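Local coordinates for SA0254 protein (PDB 2OOI), which is of unknown function but consists largely of a UTRA domain, probably the effector-binding part of a transcriptional regulator of the GntR family, at residues 95-100 against 134-139; 75-80 against 88-93; 102-107 against 128-133. All blocks are in the same frame, centred on the assembly; numbering follows the deposited sequence.

Contact 1 (95-100 against 134-139); sequences MKLRIG and FYTMTG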
loop_
_atom_site.group_PDB
_atom_site.type_symbol
_atom_site.label_atom_id
_atom_site.label_comp_id
_atom_site.label_asym_id
_atom_site.label_seq_id
_atom_site.Cartn_x
_atom_site.Cartn_y
_atom_site.Cartn_z
ATOM N N MET B 95 26.908 1.828 12.070
ATOM C CA MET B 95 26.701 0.701 12.974
ATOM C C MET B 95 26.876 -0.645 12.264
ATOM O O MET B 95 26.808 -1.685 12.915
ATOM C CB MET B 95 25.307 0.747 13.628
ATOM C CG MET B 95 25.071 1.890 14.606
ATOM S SD MET B 95 26.293 2.147 15.914
ATOM C CE MET B 95 27.390 3.206 15.025
ATOM N N LYS B 96 27.101 -0.640 10.951
ATOM C CA LYS B 96 27.273 -1.883 10.203
ATOM C C LYS B 96 26.207 -2.948 10.532
ATOM O O LYS B 96 26.507 -4.138 10.598
ATOM C CB LYS B 96 28.679 -2.435 10.436
ATOM C CG LYS B 96 29.663 -2.079 9.324
ATOM C CD LYS B 96 29.929 -0.577 9.239
ATOM C CE LYS B 96 31.296 -0.284 8.619
ATOM N NZ LYS B 96 31.413 -0.867 7.245
ATOM N N LEU B 97 24.960 -2.516 10.724
ATOM C CA LEU B 97 23.878 -3.436 11.066
ATOM C C LEU B 97 23.408 -4.134 9.813
ATOM O O LEU B 97 23.158 -3.479 8.810
ATOM C CB LEU B 97 22.697 -2.698 11.687
ATOM C CG LEU B 97 21.626 -3.629 12.256
ATOM C CD1 LEU B 97 22.188 -4.475 13.401
ATOM C CD2 LEU B 97 20.412 -2.811 12.699
ATOM N N ARG B 98 23.279 -5.455 9.875
ATOM C CA ARG B 98 22.805 -6.229 8.731
ATOM C C ARG B 98 21.287 -6.288 8.737
ATOM O O ARG B 98 20.698 -7.005 9.533
ATOM C CB ARG B 98 23.391 -7.659 8.747
ATOM C CG ARG B 98 24.923 -7.767 8.659
ATOM C CD ARG B 98 25.526 -6.651 7.807
ATOM N NE ARG B 98 26.968 -6.824 7.593
ATOM C CZ ARG B 98 27.818 -5.865 7.202
ATOM N NH1 ARG B 98 27.400 -4.613 6.973
ATOM N NH2 ARG B 98 29.104 -6.168 7.028
ATOM N N ILE B 99 20.646 -5.550 7.843
ATOM C CA ILE B 99 19.181 -5.503 7.827
ATOM C C ILE B 99 18.608 -6.548 6.876
ATOM O O ILE B 99 18.883 -6.525 5.674
ATOM C CB ILE B 99 18.680 -4.093 7.499
ATOM C CG1 ILE B 99 19.110 -3.151 8.645
ATOM C CG2 ILE B 99 17.163 -4.098 7.315
ATOM C CD1 ILE B 99 19.217 -1.685 8.291
ATOM N N GLY B 100 17.812 -7.465 7.432
ATOM C CA GLY B 100 17.319 -8.645 6.708
ATOM C C GLY B 100 16.028 -8.464 5.916
ATOM O O GLY B 100 16.015 -8.654 4.694
ATOM N N PHE B 134 11.115 -4.024 11.366
ATOM C CA PHE B 134 12.346 -4.395 10.689
ATOM C C PHE B 134 13.104 -5.457 11.490
ATOM O O PHE B 134 13.202 -5.381 12.722
ATOM C CB PHE B 134 13.262 -3.176 10.530
ATOM C CG PHE B 134 12.728 -2.098 9.613
ATOM C CD1 PHE B 134 13.160 -2.014 8.289
ATOM C CD2 PHE B 134 11.827 -1.127 10.093
ATOM C CE1 PHE B 134 12.681 -0.986 7.433
ATOM C CE2 PHE B 134 11.345 -0.100 9.256
ATOM C CZ PHE B 134 11.774 -0.029 7.923
ATOM N N TYR B 135 13.672 -6.425 10.788
ATOM C CA TYR B 135 14.458 -7.449 11.426
ATOM C C TYR B 135 15.851 -7.433 10.861
ATOM O O TYR B 135 16.057 -7.135 9.686
ATOM C CB TYR B 135 13.864 -8.831 11.193
ATOM C CG TYR B 135 12.436 -8.988 11.639
ATOM C CD1 TYR B 135 12.102 -9.787 12.733
ATOM C CD2 TYR B 135 11.414 -8.353 10.960
ATOM C CE1 TYR B 135 10.788 -9.933 13.130
ATOM C CE2 TYR B 135 10.110 -8.495 11.350
ATOM C CZ TYR B 135 9.806 -9.285 12.431
ATOM O OH TYR B 135 8.494 -9.398 12.787
ATOM N N THR B 136 16.806 -7.789 11.704
ATOM C CA THR B 136 18.161 -8.001 11.254
ATOM C C THR B 136 18.202 -9.252 10.400
ATOM O O THR B 136 17.241 -10.027 10.351
ATOM C CB THR B 136 19.103 -8.248 12.414
ATOM O OG1 THR B 136 18.786 -9.517 12.998
ATOM C CG2 THR B 136 18.996 -7.132 13.438
ATOM N N MET B 137 19.342 -9.472 9.758
ATOM C CA MET B 137 19.513 -10.620 8.874
ATOM C C MET B 137 19.518 -11.945 9.643
ATOM O O MET B 137 19.471 -12.994 9.027
ATOM C CB MET B 137 20.794 -10.480 8.054
ATOM C CG MET B 137 20.648 -10.917 6.587
ATOM S SD MET B 137 22.013 -10.253 5.592
ATOM C CE MET B 137 21.583 -8.488 5.577
ATOM N N THR B 138 19.578 -11.905 10.974
ATOM C CA THR B 138 19.414 -13.123 11.771
ATOM C C THR B 138 18.000 -13.242 12.368
ATOM O O THR B 138 17.780 -14.005 13.306
ATOM C CB THR B 138 20.492 -13.215 12.895
ATOM O OG1 THR B 138 20.632 -11.944 13.536
ATOM C CG2 THR B 138 21.835 -13.627 12.318
ATOM N N GLY B 139 17.044 -12.490 11.831
ATOM C CA GLY B 139 15.667 -12.524 12.333
ATOM C C GLY B 139 15.379 -11.784 13.638
ATOM O O GLY B 139 14.347 -12.018 14.267
#
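Y135 meets G100 through its backbone and turns its ring elsewhere: G139 O lies at the ring edge, in plane, and the ring of F101 stacks on it. The ring of F134 meets that of F88 with planes at about 45°. Two backbone hydrogen bonds join the segments, G100 N to Y135 O at 2.9 Å and M137 N to R98 O at 2.8 Å. I99 and T136 form the non-hydrogen-bonded antiparallel pair between these two bonds, and their side chains diverge. M137 CE, placed by the bend at chi3 (-70°), sits 3.7 Å from R98 CB. L97 crosses T136 at about a right angle, CD1 to CG2 4.2 Å. Within the type I turn T136-G139, which starts the hairpin to strand 141-150, T136 OG1 and T138 OG1 share a hydrogen bond of 3.1 Å in which either may be the donor; K140 N, just past the turn, is a further partner of T136 OG1. The contact thus splices the exit of helix 87-94, which the chain leaves at K96, onto the end of strand 126-136; I99 leans on F88 and E92 of that helix, while L97 and T136 both touch I74 of helix 72-75.

Contact 2 (75-80 against 88-93); sequences VKYLND and FDYLES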
loop_
_atom_site.group_PDB
_atom_site.type_symbol
_atom_site.label_atom_id
_atom_site.label_comp_id
_atom_site.label_asym_id
_atom_site.label_seq_id
_atom_site.Cartn_x
_atom_site.Cartn_y
_atom_site.Cartn_z
ATOM N N VAL B 75 20.699 -1.805 17.846
ATOM C CA VAL B 75 21.040 -0.561 17.154
ATOM C C VAL B 75 22.306 0.097 17.745
ATOM O O VAL B 75 22.957 0.924 17.095
ATOM C CB VAL B 75 19.785 0.382 17.209
ATOM C CG1 VAL B 75 20.153 1.820 17.265
ATOM C CG2 VAL B 75 18.818 0.082 16.049
ATOM N N LYS B 76 22.623 -0.264 19.000
ATOM C CA LYS B 76 23.872 0.088 19.700
ATOM C C LYS B 76 23.830 1.495 20.252
ATOM O O LYS B 76 24.153 1.705 21.433
ATOM C CB LYS B 76 25.112 -0.042 18.815
ATOM C CG LYS B 76 25.473 -1.450 18.393
ATOM C CD LYS B 76 26.709 -1.477 17.541
ATOM C CE LYS B 76 27.048 -2.882 17.116
ATOM N NZ LYS B 76 28.270 -2.902 16.259
ATOM N N TYR B 77 23.476 2.457 19.397
ATOM C CA TYR B 77 23.422 3.867 19.786
ATOM C C TYR B 77 22.673 4.769 18.786
ATOM O O TYR B 77 22.819 4.643 17.589
ATOM C CB TYR B 77 24.820 4.430 20.014
ATOM C CG TYR B 77 24.819 5.890 20.425
ATOM C CD1 TYR B 77 24.796 6.264 21.758
ATOM C CD2 TYR B 77 24.825 6.892 19.475
ATOM C CE1 TYR B 77 24.800 7.600 22.124
ATOM C CE2 TYR B 77 24.818 8.226 19.830
ATOM C CZ TYR B 77 24.804 8.576 21.148
ATOM O OH TYR B 77 24.813 9.904 21.473
ATOM N N LEU B 78 21.907 5.704 19.336
ATOM C CA LEU B 78 21.084 6.627 18.587
ATOM C C LEU B 78 20.960 7.884 19.469
ATOM O O LEU B 78 20.861 7.768 20.688
ATOM C CB LEU B 78 19.712 5.997 18.381
ATOM C CG LEU B 78 19.073 5.813 17.023
ATOM C CD1 LEU B 78 20.071 5.264 16.041
ATOM C CD2 LEU B 78 17.879 4.889 17.155
ATOM N N ASN B 79 21.007 9.063 18.854
ATOM C CA ASN B 79 20.636 10.324 19.494
ATOM C C ASN B 79 19.764 11.128 18.510
ATOM O O ASN B 79 19.514 10.678 17.373
ATOM C CB ASN B 79 21.875 11.113 19.891
ATOM C CG ASN B 79 22.427 11.970 18.754
ATOM O OD1 ASN B 79 22.411 11.580 17.592
ATOM N ND2 ASN B 79 22.910 13.163 19.103
ATOM N N ASP B 80 19.326 12.314 18.927
ATOM C CA ASP B 80 18.432 13.121 18.082
ATOM C C ASP B 80 19.097 13.792 16.857
ATOM O O ASP B 80 18.448 14.011 15.832
ATOM C CB ASP B 80 17.642 14.149 18.911
ATOM C CG ASP B 80 18.516 15.178 19.592
ATOM O OD1 ASP B 80 19.689 15.355 19.217
ATOM O OD2 ASP B 80 17.991 15.832 20.505
ATOM N N PHE B 88 18.577 4.827 8.584
ATOM C CA PHE B 88 18.978 3.578 7.969
ATOM C C PHE B 88 20.398 3.598 7.348
ATOM O O PHE B 88 21.073 2.565 7.343
ATOM C CB PHE B 88 17.840 3.074 7.042
ATOM C CG PHE B 88 16.597 2.676 7.841
ATOM C CD1 PHE B 88 16.513 1.392 8.454
ATOM C CD2 PHE B 88 15.482 3.496 7.888
ATOM C CE1 PHE B 88 15.372 0.964 9.128
ATOM C CE2 PHE B 88 14.339 3.074 8.572
ATOM C CZ PHE B 88 14.285 1.786 9.189
ATOM N N ASP B 89 20.871 4.761 6.886
ATOM C CA ASP B 89 22.249 4.876 6.409
ATOM C C ASP B 89 23.188 4.763 7.580
ATOM O O ASP B 89 24.203 4.081 7.490
ATOM C CB ASP B 89 22.536 6.216 5.688
ATOM C CG ASP B 89 21.778 6.363 4.380
ATOM O OD1 ASP B 89 21.231 5.354 3.855
ATOM O OD2 ASP B 89 21.729 7.509 3.875
ATOM N N TYR B 90 22.863 5.456 8.668
ATOM C CA TYR B 90 23.652 5.348 9.890
ATOM C C TYR B 90 23.733 3.891 10.314
ATOM O O TYR B 90 24.821 3.355 10.559
ATOM C CB TYR B 90 23.045 6.206 10.995
ATOM C CG TYR B 90 23.594 5.985 12.394
ATOM C CD1 TYR B 90 22.919 5.166 13.301
ATOM C CD2 TYR B 90 24.757 6.633 12.840
ATOM C CE1 TYR B 90 23.390 4.977 14.580
ATOM C CE2 TYR B 90 25.239 6.442 14.150
ATOM C CZ TYR B 90 24.543 5.608 15.008
ATOM O OH TYR B 90 24.974 5.389 16.302
ATOM N N LEU B 91 22.579 3.241 10.359
ATOM C CA LEU B 91 22.534 1.862 10.784
ATOM C C LEU B 91 23.445 0.974 9.931
ATOM O O LEU B 91 24.188 0.175 10.468
ATOM C CB LEU B 91 21.090 1.360 10.816
ATOM C CG LEU B 91 20.071 1.965 11.801
ATOM C CD1 LEU B 91 18.644 1.456 11.625
ATOM C CD2 LEU B 91 20.523 1.810 13.210
ATOM N N GLU B 92 23.420 1.123 8.613
ATOM C CA GLU B 92 24.281 0.295 7.744
ATOM C C GLU B 92 25.712 0.814 7.606
ATOM O O GLU B 92 26.651 0.040 7.681
ATOM C CB GLU B 92 23.676 0.132 6.354
ATOM C CG GLU B 92 22.414 -0.686 6.335
ATOM C CD GLU B 92 21.797 -0.789 4.931
ATOM O OE1 GLU B 92 22.366 -0.166 3.995
ATOM O OE2 GLU B 92 20.737 -1.468 4.768
ATOM N N SER B 93 25.881 2.113 7.400
ATOM C CA SER B 93 27.211 2.676 7.184
ATOM C C SER B 93 28.036 2.727 8.453
ATOM O O SER B 93 29.188 2.339 8.439
ATOM C CB SER B 93 27.122 4.079 6.591
ATOM O OG SER B 93 26.210 4.099 5.499
#
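V75, Y77 and L78 meet Y90 and L91 in a largely buried contact, where the end of helix 72-75 and the loop after it are covered by helix 87-94. One hydrogen bond and three small apolar touches carry it. Y90 OH donates to Y77 O at 2.6 Å, approaching from well above the carbonyl plane. In Y90, CG lies anti to the backbone N (chi1 168°). The same OH sits at the edge of the Y77 ring and in its plane, 3.5 Å from Y77 CD2, so the loop tyrosine offers both carbonyl and ring edge to one oxygen. L78 comes in obliquely on the Y90 ring, with L78 CD1 3.6 Å from Y90 CE1. Such helices lying against an antiparallel sheet are the framework of the UTRA fold, which resembles that of chorismate lyase; here V75 and L91 both also touch F142 of strand 141-150, and V75 and L78 touch Y70 of strand 61-71. V75, at the end of helix 72-75, puts CG2 3.7 Å from L91 CD2, and L78 CD1 approaches the same L91 methyl more distantly, at 4.5 Å. Helix 87-94 has one wider, pi-type turn at 90-93, the stretch that begins with the two residues making this contact. A bound zinc ion lies about 8 Å from the side chain of L91.

Contact 3 (102-107 against 128-133); sequences SDIFFN and LRYHQT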
loop_
_atom_site.group_PDB
_atom_site.type_symbol
_atom_site.label_atom_id
_atom_site.label_comp_id
_atom_site.label_asym_id
_atom_site.label_seq_id
_atom_site.Cartn_x
_atom_site.Cartn_y
_atom_site.Cartn_z
ATOM N N SER B 102 11.429 -7.014 6.407
ATOM C CA SER B 102 10.425 -6.329 7.207
ATOM C C SER B 102 8.994 -6.742 6.885
ATOM O O SER B 102 8.719 -7.279 5.803
ATOM C CB SER B 102 10.577 -4.818 7.046
ATOM O OG SER B 102 10.364 -4.427 5.713
ATOM N N ASP B 103 8.110 -6.514 7.860
ATOM C CA ASP B 103 6.679 -6.739 7.740
ATOM C C ASP B 103 5.989 -5.403 7.689
ATOM O O ASP B 103 6.167 -4.577 8.583
ATOM C CB ASP B 103 6.139 -7.503 8.954
ATOM C CG ASP B 103 6.610 -8.915 8.992
ATOM O OD1 ASP B 103 6.592 -9.567 7.921
ATOM O OD2 ASP B 103 7.044 -9.364 10.083
ATOM N N ILE B 104 5.162 -5.198 6.683
ATOM C CA ILE B 104 4.484 -3.929 6.497
ATOM C C ILE B 104 2.980 -4.129 6.607
ATOM O O ILE B 104 2.423 -5.051 6.022
ATOM C CB ILE B 104 4.800 -3.377 5.136
ATOM C CG1 ILE B 104 6.252 -2.909 5.083
ATOM C CG2 ILE B 104 3.849 -2.251 4.800
ATOM C CD1 ILE B 104 6.813 -2.808 3.667
ATOM N N PHE B 105 2.324 -3.255 7.353
ATOM C CA PHE B 105 0.880 -3.298 7.488
ATOM C C PHE B 105 0.352 -1.919 7.158
ATOM O O PHE B 105 0.891 -0.939 7.651
ATOM C CB PHE B 105 0.484 -3.687 8.915
ATOM C CG PHE B 105 1.051 -5.010 9.359
ATOM C CD1 PHE B 105 0.314 -6.184 9.219
ATOM C CD2 PHE B 105 2.331 -5.095 9.873
ATOM C CE1 PHE B 105 0.850 -7.429 9.613
ATOM C CE2 PHE B 105 2.852 -6.319 10.267
ATOM C CZ PHE B 105 2.107 -7.490 10.133
ATOM N N PHE B 106 -0.679 -1.800 6.315
ATOM C CA PHE B 106 -1.287 -0.480 6.170
ATOM C C PHE B 106 -2.792 -0.454 6.001
ATOM O O PHE B 106 -3.392 -1.362 5.434
ATOM C CB PHE B 106 -0.565 0.332 5.109
ATOM C CG PHE B 106 -0.691 -0.210 3.704
ATOM C CD1 PHE B 106 -1.798 0.123 2.907
ATOM C CD2 PHE B 106 0.345 -0.956 3.136
ATOM C CE1 PHE B 106 -1.902 -0.330 1.600
ATOM C CE2 PHE B 106 0.247 -1.432 1.834
ATOM C CZ PHE B 106 -0.879 -1.102 1.052
ATOM N N ASN B 107 -3.415 0.584 6.542
ATOM C CA ASN B 107 -4.825 0.816 6.277
ATOM C C ASN B 107 -5.129 2.294 6.194
ATOM O O ASN B 107 -4.289 3.117 6.507
ATOM C CB ASN B 107 -5.678 0.142 7.324
ATOM C CG ASN B 107 -5.392 0.646 8.700
ATOM O OD1 ASN B 107 -5.491 1.869 8.987
ATOM N ND2 ASN B 107 -5.025 -0.270 9.570
ATOM N N LEU B 128 -3.029 7.647 5.514
ATOM C CA LEU B 128 -2.591 6.253 5.522
ATOM C C LEU B 128 -1.863 6.021 6.828
ATOM O O LEU B 128 -0.923 6.756 7.148
ATOM C CB LEU B 128 -1.625 5.960 4.358
ATOM C CG LEU B 128 -1.369 4.477 4.021
ATOM C CD1 LEU B 128 -2.646 3.843 3.506
ATOM C CD2 LEU B 128 -0.263 4.280 2.993
ATOM N N ARG B 129 -2.301 5.028 7.589
ATOM C CA ARG B 129 -1.585 4.571 8.791
ATOM C C ARG B 129 -0.811 3.326 8.362
ATOM O O ARG B 129 -1.400 2.333 7.937
ATOM C CB ARG B 129 -2.511 4.259 9.972
ATOM C CG ARG B 129 -3.790 5.047 10.002
ATOM C CD ARG B 129 -4.444 5.152 11.372
ATOM N NE ARG B 129 -3.761 6.238 12.060
ATOM C CZ ARG B 129 -4.275 7.413 12.432
ATOM N NH1 ARG B 129 -5.552 7.750 12.309
ATOM N NH2 ARG B 129 -3.467 8.271 12.976
ATOM N N TYR B 130 0.506 3.406 8.462
ATOM C CA TYR B 130 1.428 2.429 7.915
ATOM C C TYR B 130 2.328 1.976 9.061
ATOM O O TYR B 130 2.765 2.793 9.861
ATOM C CB TYR B 130 2.203 3.161 6.840
ATOM C CG TYR B 130 3.326 2.474 6.112
ATOM C CD1 TYR B 130 3.173 2.056 4.786
ATOM C CD2 TYR B 130 4.587 2.345 6.706
ATOM C CE1 TYR B 130 4.233 1.488 4.082
ATOM C CE2 TYR B 130 5.662 1.785 6.006
ATOM C CZ TYR B 130 5.474 1.361 4.703
ATOM O OH TYR B 130 6.549 0.812 4.022
ATOM N N HIS B 131 2.535 0.672 9.197
ATOM C CA HIS B 131 3.365 0.130 10.280
ATOM C C HIS B 131 4.423 -0.739 9.673
ATOM O O HIS B 131 4.130 -1.521 8.795
ATOM C CB HIS B 131 2.575 -0.704 11.301
ATOM C CG HIS B 131 3.419 -1.164 12.452
ATOM N ND1 HIS B 131 3.498 -0.468 13.641
ATOM C CD2 HIS B 131 4.293 -2.195 12.564
ATOM C CE1 HIS B 131 4.347 -1.075 14.450
ATOM N NE2 HIS B 131 4.850 -2.119 13.816
ATOM N N GLN B 132 5.653 -0.616 10.146
ATOM C CA GLN B 132 6.704 -1.458 9.618
ATOM C C GLN B 132 7.552 -2.035 10.751
ATOM O O GLN B 132 7.950 -1.304 11.642
ATOM C CB GLN B 132 7.550 -0.666 8.623
ATOM C CG GLN B 132 8.485 -1.544 7.786
ATOM C CD GLN B 132 9.027 -0.874 6.520
ATOM O OE1 GLN B 132 9.844 -1.467 5.808
ATOM N NE2 GLN B 132 8.573 0.348 6.232
ATOM N N THR B 133 7.815 -3.341 10.725
ATOM C CA THR B 133 8.718 -3.942 11.700
ATOM C C THR B 133 9.925 -4.471 10.963
ATOM O O THR B 133 9.771 -5.257 10.041
ATOM C CB THR B 133 8.074 -5.077 12.431
ATOM O OG1 THR B 133 6.957 -4.577 13.158
ATOM C CG2 THR B 133 9.082 -5.743 13.414
#
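S102 and Q132 make the hydrogen bond between side chains in this ladder, OG giving its proton to OE1 at 3.0 Å from slightly off the amide carbonyl plane. Q132 reaches it with CG anti to the backbone N (chi1 -167°) and an extended chain beyond. Six backbone bonds clasp the strands in antiparallel register: D103 with T133, F105 with H131 and N107 with R129 each exchange two, the shortest being H131 N to F105 O at 2.8 Å. On the face with D103, F105, H131 and R129, polar side chains have partners elsewhere: R129 NH2 forms a salt bridge to E115, H131 ND1 bonds to D146, and both H131 NE2 and T133 OG1 reach E40. The opposite face, with I104, F106, Y130 and Q132, is mainly hydrophobic, with the Y130 hydroxyl and Q132 amide among it. There I104 lies side by side with Q132, CG1 to CD 3.7 Å, while its CG2 makes an off-centre CH-pi contact with the Y130 ring, 4.2 Å from the centroid. F106 CB sits 4.1 Å from Y130 CD1, and its ring is met obliquely by L128, CD1 to CD1 3.9 Å. N107 OD1 leans on the aliphatic part of R129, 3.7 Å from CG. Strand 126-136 is flanked on its other side by strand 141-150, whereas strand 99-110, outermost within this chain, pairs with an antiparallel strand of the second subunit; there D103 OD1 is hydrogen-bonded to Y157 OH and F106 meets F106, both of that subunit, and the sheet runs on through the dimer.

Overall arrangement
Three depths of one domain illustrate how chemistry follows position. Contacts 1 and 3 hold the same two strands, 99-110 and 126-136, and contact 3 is nested in the loop that contact 1 closes. In its middle the pair is a regular, partly buried ladder with a more polar and a more hydrophobic face, joined to the second subunit; at its surface end it frays into two backbone bonds and a turn. Contact 2 is the buried one and rests on side chains, one of them bonded to a backbone carbonyl. It meets contact 1 where helix 87-94 runs into strand 99-110, through a probable hydrogen bond from L97 N to L91 O, whereas contacts 2 and 3 do not touch.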